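Local coordinates for flagellar hook associated protein type 3 FlgL (PDB 5YTI) that probably serves as a structural junction protein of the bacterial flagellum, a flagellin-family component that joins hook to filament, at residues A[71-76]-A[347-352]; A[220-225]-A[241-246]. All coordinates share one frame; numbering follows the deposited sequence.

Interaction 1 of 2, residues A[71-76]-A[347-352]; sequences SALRLE and ARLNQL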
ATOM      1  N   SER A  71      24.933 -13.419   2.474  1.00 96.03           N
ATOM      2  CA  SER A  71      24.510 -14.177   3.653  1.00 94.28           C
ATOM      3  C   SER A  71      23.384 -13.561   4.455  1.00 93.96           C
ATOM      4  O   SER A  71      22.469 -14.281   4.886  1.00 92.06           O
ATOM      5  CB  SER A  71      25.692 -14.454   4.553  1.00 92.56           C
ATOM      6  OG  SER A  71      26.265 -15.645   4.081  1.00 92.95           O
ATOM      7  N   ALA A  72      23.460 -12.243   4.661  1.00 93.31           N
ATOM      8  CA  ALA A  72      22.409 -11.495   5.359  1.00 90.37           C
ATOM      9  C   ALA A  72      21.082 -11.628   4.620  1.00 87.00           C
ATOM     10  O   ALA A  72      20.032 -11.708   5.236  1.00 83.50           O
ATOM     11  CB  ALA A  72      22.796 -10.022   5.496  1.00 90.45           C
ATOM     12  N   LEU A  73      21.153 -11.654   3.295  1.00 86.86           N
ATOM     13  CA  LEU A  73      19.967 -11.726   2.463  1.00 88.91           C
ATOM     14  C   LEU A  73      19.311 -13.103   2.465  1.00 88.27           C
ATOM     15  O   LEU A  73      18.098 -13.206   2.490  1.00 85.70           O
ATOM     16  CB  LEU A  73      20.308 -11.323   1.024  1.00 91.30           C
ATOM     17  CG  LEU A  73      19.943  -9.904   0.571  1.00 92.60           C
ATOM     18  CD1 LEU A  73      20.307  -8.817   1.577  1.00 93.07           C
ATOM     19  CD2 LEU A  73      20.607  -9.637  -0.766  1.00 93.48           C
ATOM     20  N   ARG A  74      20.106 -14.160   2.425  1.00 91.72           N
ATOM     21  CA  ARG A  74      19.564 -15.513   2.521  1.00 94.54           C
ATOM     22  C   ARG A  74      18.961 -15.815   3.913  1.00 93.57           C
ATOM     23  O   ARG A  74      17.933 -16.497   4.004  1.00 92.24           O
ATOM     24  CB  ARG A  74      20.624 -16.547   2.135  1.00 98.33           C
ATOM     25  CG  ARG A  74      20.870 -16.625   0.628  1.00101.85           C
ATOM     26  CD  ARG A  74      21.736 -17.824   0.221  1.00106.29           C
ATOM     27  NE  ARG A  74      22.541 -17.534  -0.972  1.00111.46           N
ATOM     28  CZ  ARG A  74      22.145 -17.701  -2.234  1.00114.79           C
ATOM     29  NH1 ARG A  74      22.965 -17.374  -3.238  1.00119.07           N
ATOM     30  NH2 ARG A  74      20.940 -18.189  -2.500  1.00115.86           N
ATOM     31  N   LEU A  75      19.582 -15.297   4.976  1.00 92.02           N
ATOM     32  CA  LEU A  75      19.009 -15.366   6.324  1.00 92.80           C
ATOM     33  C   LEU A  75      17.631 -14.676   6.333  1.00 92.88           C
ATOM     34  O   LEU A  75      16.651 -15.206   6.872  1.00 94.19           O
ATOM     35  CB  LEU A  75      19.953 -14.707   7.335  1.00 94.48           C
ATOM     36  CG  LEU A  75      20.067 -15.318   8.733  1.00 96.16           C
ATOM     37  CD1 LEU A  75      20.548 -16.755   8.630  1.00 98.44           C
ATOM     38  CD2 LEU A  75      21.026 -14.508   9.599  1.00 97.48           C
ATOM     39  N   GLU A  76      17.573 -13.504   5.700  1.00 92.67           N
ATOM     40  CA  GLU A  76      16.341 -12.731   5.518  1.00 90.16           C
ATOM     41  C   GLU A  76      15.309 -13.427   4.586  1.00 91.11           C
ATOM     42  O   GLU A  76      14.121 -13.295   4.792  1.00 90.72           O
ATOM     43  CB  GLU A  76      16.680 -11.328   4.990  1.00 87.83           C
ATOM     44  CG  GLU A  76      15.529 -10.340   5.092  1.00 88.86           C
ATOM     45  CD  GLU A  76      15.615  -9.165   4.121  1.00 88.22           C
ATOM     46  OE1 GLU A  76      14.622  -8.922   3.406  1.00 85.56           O
ATOM     47  OE2 GLU A  76      16.657  -8.469   4.085  1.00 93.25           O
ATOM     48  N   ALA A 347      16.178 -10.764  -6.925  1.00 84.74           N
ATOM     49  CA  ALA A 347      16.851  -9.948  -7.937  1.00 85.79           C
ATOM     50  C   ALA A 347      18.245  -9.541  -7.462  1.00 87.31           C
ATOM     51  O   ALA A 347      19.212  -9.567  -8.231  1.00 90.66           O
ATOM     52  CB  ALA A 347      16.022  -8.710  -8.266  1.00 84.36           C
ATOM     53  N   ARG A 348      18.337  -9.172  -6.189  1.00 85.87           N
ATOM     54  CA  ARG A 348      19.588  -8.744  -5.591  1.00 85.17           C
ATOM     55  C   ARG A 348      20.582  -9.886  -5.484  1.00 86.19           C
ATOM     56  O   ARG A 348      21.757  -9.734  -5.782  1.00 88.82           O
ATOM     57  CB  ARG A 348      19.328  -8.130  -4.222  1.00 84.27           C
ATOM     58  CG  ARG A 348      18.814  -6.710  -4.313  1.00 82.98           C
ATOM     59  CD  ARG A 348      18.566  -6.149  -2.944  1.00 83.88           C
ATOM     60  NE  ARG A 348      17.213  -6.386  -2.490  1.00 85.11           N
ATOM     61  CZ  ARG A 348      16.796  -6.232  -1.232  1.00 88.89           C
ATOM     62  NH1 ARG A 348      17.619  -5.857  -0.261  1.00 87.49           N
ATOM     63  NH2 ARG A 348      15.527  -6.480  -0.932  1.00 94.21           N
ATOM     64  N   LEU A 349      20.121 -11.043  -5.076  1.00 87.16           N
ATOM     65  CA  LEU A 349      20.992 -12.179  -5.098  1.00 90.29           C
ATOM     66  C   LEU A 349      21.496 -12.434  -6.510  1.00 94.04           C
ATOM     67  O   LEU A 349      22.628 -12.841  -6.673  1.00 95.90           O
ATOM     68  CB  LEU A 349      20.271 -13.404  -4.579  1.00 92.12           C
ATOM     69  CG  LEU A 349      19.842 -13.357  -3.107  1.00 92.72           C
ATOM     70  CD1 LEU A 349      18.842 -14.463  -2.727  1.00 91.64           C
ATOM     71  CD2 LEU A 349      21.068 -13.399  -2.209  1.00 93.95           C
ATOM     72  N   ASN A 350      20.671 -12.222  -7.536  1.00 98.02           N
ATOM     73  CA  ASN A 350      21.145 -12.468  -8.902  1.00101.75           C
ATOM     74  C   ASN A 350      22.151 -11.374  -9.296  1.00106.05           C
ATOM     75  O   ASN A 350      23.067 -11.627 -10.085  1.00110.26           O
ATOM     76  CB  ASN A 350      20.000 -12.625  -9.917  1.00100.13           C
ATOM     77  CG  ASN A 350      19.383 -14.030  -9.907  1.00101.55           C
ATOM     78  OD1 ASN A 350      20.082 -15.048  -9.853  1.00104.16           O
ATOM     79  ND2 ASN A 350      18.062 -14.086  -9.972  1.00101.44           N
ATOM     80  N   GLN A 351      22.009 -10.175  -8.721  1.00 98.19           N
ATOM     81  CA  GLN A 351      23.029  -9.108  -8.890  1.00 97.21           C
ATOM     82  C   GLN A 351      24.367  -9.511  -8.231  1.00 94.83           C
ATOM     83  O   GLN A 351      25.429  -9.145  -8.719  1.00 94.98           O
ATOM     84  CB  GLN A 351      22.535  -7.737  -8.342  1.00 95.66           C
ATOM     85  CG  GLN A 351      21.686  -6.906  -9.323  1.00 95.65           C
ATOM     86  CD  GLN A 351      21.475  -5.454  -8.887  1.00 93.23           C
ATOM     87  OE1 GLN A 351      21.025  -5.174  -7.763  1.00 87.88           O
ATOM     88  NE2 GLN A 351      21.807  -4.518  -9.783  1.00 92.83           N
ATOM     89  N   LEU A 352      24.291 -10.271  -7.136  1.00 93.53           N
ATOM     90  CA  LEU A 352      25.463 -10.711  -6.393  1.00 93.16           C
ATOM     91  C   LEU A 352      26.176 -11.859  -7.067  1.00 98.69           C
ATOM     92  O   LEU A 352      27.386 -11.786  -7.260  1.00106.76           O
ATOM     93  CB  LEU A 352      25.098 -11.116  -4.968  1.00 91.96           C
ATOM     94  CG  LEU A 352      24.534  -9.988  -4.086  1.00 90.31           C
ATOM     95  CD1 LEU A 352      24.071 -10.517  -2.731  1.00 87.18           C
ATOM     96  CD2 LEU A 352      25.559  -8.869  -3.913  1.00 88.27           C
TER

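Interaction 2 of 2, residues A[220-225]-A[241-246]; sequences VPDNYT and SGTLSG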
ATOM      1  N   VAL A 220     -13.259   7.586  -8.382  1.00 80.06           N
ATOM      2  CA  VAL A 220     -13.194   8.789  -7.552  1.00 81.30           C
ATOM      3  C   VAL A 220     -12.980   8.445  -6.070  1.00 80.51           C
ATOM      4  O   VAL A 220     -13.842   7.842  -5.409  1.00 79.29           O
ATOM      5  CB  VAL A 220     -14.465   9.669  -7.694  1.00 81.86           C
ATOM      6  CG1 VAL A 220     -14.327  10.906  -6.818  1.00 81.31           C
ATOM      7  CG2 VAL A 220     -14.699  10.058  -9.143  1.00 79.88           C
ATOM      8  N   PRO A 221     -11.830   8.833  -5.536  1.00 80.55           N
ATOM      9  CA  PRO A 221     -11.703   8.518  -4.128  1.00 81.33           C
ATOM     10  C   PRO A 221     -12.662   9.432  -3.298  1.00 83.55           C
ATOM     11  O   PRO A 221     -12.760  10.663  -3.547  1.00 82.59           O
ATOM     12  CB  PRO A 221     -10.218   8.804  -3.849  1.00 81.83           C
ATOM     13  CG  PRO A 221      -9.794   9.825  -4.895  1.00 81.36           C
ATOM     14  CD  PRO A 221     -10.810   9.793  -6.016  1.00 80.53           C
ATOM     15  N   ASP A 222     -13.383   8.827  -2.353  1.00 82.78           N
ATOM     16  CA  ASP A 222     -14.307   9.558  -1.488  1.00 82.24           C
ATOM     17  C   ASP A 222     -14.702   8.690  -0.296  1.00 81.42           C
ATOM     18  O   ASP A 222     -14.457   7.497  -0.263  1.00 81.06           O
ATOM     19  CB  ASP A 222     -15.556   9.980  -2.285  1.00 83.13           C
ATOM     20  CG  ASP A 222     -16.337  11.171  -1.655  1.00 83.94           C
ATOM     21  OD1 ASP A 222     -15.945  11.650  -0.558  1.00 83.31           O
ATOM     22  OD2 ASP A 222     -17.358  11.614  -2.278  1.00 80.50           O
ATOM     23  N   ASN A 223     -15.309   9.324   0.693  1.00 82.55           N
ATOM     24  CA  ASN A 223     -15.963   8.640   1.804  1.00 80.37           C
ATOM     25  C   ASN A 223     -17.462   8.493   1.485  1.00 80.40           C
ATOM     26  O   ASN A 223     -18.247   9.476   1.439  1.00 79.28           O
ATOM     27  CB  ASN A 223     -15.775   9.436   3.092  1.00 80.53           C
ATOM     28  CG  ASN A 223     -14.430   9.242   3.692  1.00 78.15           C
ATOM     29  OD1 ASN A 223     -14.120   8.159   4.106  1.00 85.17           O
ATOM     30  ND2 ASN A 223     -13.644  10.284   3.779  1.00 77.65           N
ATOM     31  N   TYR A 224     -17.845   7.241   1.268  1.00 79.31           N
ATOM     32  CA  TYR A 224     -19.152   6.917   0.727  1.00 78.90           C
ATOM     33  C   TYR A 224     -19.990   6.292   1.803  1.00 77.71           C
ATOM     34  O   TYR A 224     -19.488   5.620   2.675  1.00 82.14           O
ATOM     35  CB  TYR A 224     -19.023   5.948  -0.476  1.00 77.38           C
ATOM     36  CG  TYR A 224     -18.416   6.568  -1.722  1.00 74.83           C
ATOM     37  CD1 TYR A 224     -19.192   7.259  -2.606  1.00 74.79           C
ATOM     38  CD2 TYR A 224     -17.065   6.447  -1.996  1.00 74.14           C
ATOM     39  CE1 TYR A 224     -18.642   7.838  -3.739  1.00 75.85           C
ATOM     40  CE2 TYR A 224     -16.496   7.008  -3.121  1.00 74.58           C
ATOM     41  CZ  TYR A 224     -17.288   7.707  -4.004  1.00 75.75           C
ATOM     42  OH  TYR A 224     -16.741   8.288  -5.155  1.00 74.83           O
ATOM     43  N   THR A 225     -21.281   6.509   1.722  1.00 78.51           N
ATOM     44  CA  THR A 225     -22.200   5.880   2.612  1.00 78.73           C
ATOM     45  C   THR A 225     -23.299   5.244   1.771  1.00 79.61           C
ATOM     46  O   THR A 225     -23.893   5.873   0.881  1.00 80.38           O
ATOM     47  CB  THR A 225     -22.737   6.916   3.605  1.00 79.85           C
ATOM     48  OG1 THR A 225     -21.656   7.794   3.992  1.00 77.35           O
ATOM     49  CG2 THR A 225     -23.358   6.209   4.830  1.00 80.18           C
ATOM     50  N   SER A 241     -24.131   8.007  -1.395  1.00 82.89           N
ATOM     51  CA  SER A 241     -23.704   9.378  -1.501  1.00 84.29           C
ATOM     52  C   SER A 241     -22.381   9.448  -0.785  1.00 82.69           C
ATOM     53  O   SER A 241     -21.910   8.448  -0.273  1.00 78.01           O
ATOM     54  CB  SER A 241     -24.717  10.292  -0.841  1.00 85.51           C
ATOM     55  OG  SER A 241     -24.668  10.045   0.553  1.00 89.18           O
ATOM     56  N   GLY A 242     -21.787  10.632  -0.734  1.00 83.73           N
ATOM     57  CA  GLY A 242     -20.423  10.738  -0.264  1.00 83.58           C
ATOM     58  C   GLY A 242     -20.075  12.170   0.028  1.00 83.11           C
ATOM     59  O   GLY A 242     -20.656  13.086  -0.537  1.00 82.83           O
ATOM     60  N   THR A 243     -19.106  12.346   0.907  1.00 83.00           N
ATOM     61  CA  THR A 243     -18.794  13.630   1.422  1.00 85.46           C
ATOM     62  C   THR A 243     -18.577  14.593   0.291  1.00 89.22           C
ATOM     63  O   THR A 243     -19.237  15.613   0.247  1.00 93.94           O
ATOM     64  CB  THR A 243     -17.522  13.613   2.253  1.00 86.32           C
ATOM     65  OG1 THR A 243     -17.543  12.489   3.129  1.00 85.22           O
ATOM     66  CG2 THR A 243     -17.413  14.899   3.053  1.00 86.78           C
ATOM     67  N   LEU A 244     -17.668  14.275  -0.632  1.00 91.17           N
ATOM     68  CA  LEU A 244     -17.289  15.213  -1.705  1.00 89.59           C
ATOM     69  C   LEU A 244     -18.226  15.160  -2.883  1.00 87.28           C
ATOM     70  O   LEU A 244     -18.322  16.117  -3.615  1.00 89.14           O
ATOM     71  CB  LEU A 244     -15.864  14.948  -2.211  1.00 92.88           C
ATOM     72  CG  LEU A 244     -14.730  14.969  -1.155  1.00 99.11           C
ATOM     73  CD1 LEU A 244     -13.471  14.203  -1.607  1.00 98.76           C
ATOM     74  CD2 LEU A 244     -14.383  16.403  -0.705  1.00 99.20           C
ATOM     75  N   SER A 245     -18.914  14.043  -3.071  1.00 87.47           N
ATOM     76  CA  SER A 245     -19.629  13.770  -4.319  1.00 85.06           C
ATOM     77  C   SER A 245     -21.083  14.098  -4.200  1.00 85.79           C
ATOM     78  O   SER A 245     -21.811  14.031  -5.186  1.00 86.75           O
ATOM     79  CB  SER A 245     -19.508  12.288  -4.686  1.00 83.59           C
ATOM     80  OG  SER A 245     -18.218  11.978  -5.148  1.00 80.84           O
ATOM     81  N   GLY A 246     -21.525  14.435  -2.996  1.00 86.89           N
ATOM     82  CA  GLY A 246     -22.948  14.551  -2.760  1.00 87.80           C
ATOM     83  C   GLY A 246     -23.503  13.214  -3.180  1.00 88.05           C
ATOM     84  O   GLY A 246     -22.832  12.193  -3.023  1.00 85.57           O
TER

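Interaction 1 of 2, residues A[71-76]-A[347-352]
Leu73 and Leu349 meet where the backbones of the two segments are nearest, their side chains sliding past each other in opposite directions. The apolar part of the contact centres on Leu73, whose CB lies 3.9 Å from Leu349 CD2. Its CD2 methyl reaches Arg348 CB at 4.0 Å and also touches Leu352 CD1. Leu349 CG stands anti to its own carbonyl carbon (chi1 -65°), and from there the CD2 branch extends to Leu73. Arg348 contributes aliphatic carbon here, crossing Leu73 at about a right angle.

The charged groups flank this leucine cluster without any hydrogen bond between the segments. Leu349 CD2 lies over one face of the Arg74 guanidinium, whose NE forms a salt bridge with Asp70 on its own helix. In the buried Arg348 guanidinium, NH2 forms salt bridges with Asp344 and Asp177, which would probably offset its charge, and NH1 is hydrogen-bonded to Ala174 O.

With the axes of the two segments 10.6 Å apart at closest approach and their directions 153° apart, side chains alone bridge them. Val173 of strand 171-174 packs on Arg348 and Leu352. This is antiparallel packing of the long helices 49-96 and 316-374, as in the helical rod of flagellin-family proteins.

Interaction 2 of 2, residues A[220-225]-A[241-246]
The Asp222 carboxylate reaches into the turn that follows Gly242 and holds it in the tightly packed part of the contact. Asp222 CG stands anti to its backbone N (chi1 -159°), which carries the carboxylate toward 241-246; there OD1 offers its syn lone pair to Leu244 N in a nearly straight bond of 3.1 Å. The same oxygen accepts Asn223 N from above the carboxylate plane. OD2 takes the hydroxyl of Ser245, OG at 3.0 Å, on its anti side and somewhat out of plane, so this buried carboxylate is gripped through both oxygens. Asp222 CG also lies over one face of the Tyr224 ring, toward the rim, and Tyr224 OH turns back to Val220 O and is hydrogen-bonded with Asn270 ND2.

Backbone bonds continue the junction: Thr243 N binds Asn223 O at 3.0 Å, and Thr225 and Ser241 exchange two bonds as a hydrogen-bonded antiparallel pair. Between them Gly242 faces Tyr224 in a non-hydrogen-bonded pair, its CA making a CA-H...O contact with Asn223 O.

The outer side is looser. Exposed Thr243 meets Asn223 CB through OG1 at 3.5 Å, and the exposed Leu244 side chain lies across the carboxylate, its CG 3.6 Å from Asp222 OD1. Asn223 ND2 is hydrogen-bonded to Ser343 OG of the second subunit.

The segments form the open end of the antiparallel beta hairpin 224-230/236-242, where an aspartate clasps the turn leading to strand 246-249.

The two contacts lie on opposite sides of the chain's centre, their centres about 45 Å apart and their nearest atoms about 30 Å apart, and they share no helix or strand. Interaction 1 is a buried contact that brings together segments 271 residues apart at their closest ends; interaction 2, from the intervening part of the chain, is a surface contact between the strand ends of a hairpin and the loop and turn next to them. Their chemistry differs accordingly. Between the helices, leucines and the carbon of an arginine do the touching, and the charged ends find partners elsewhere. At the hairpin's open end, main-chain bonds and a carboxylate dominate, and the second subunit touches only this contact of the two.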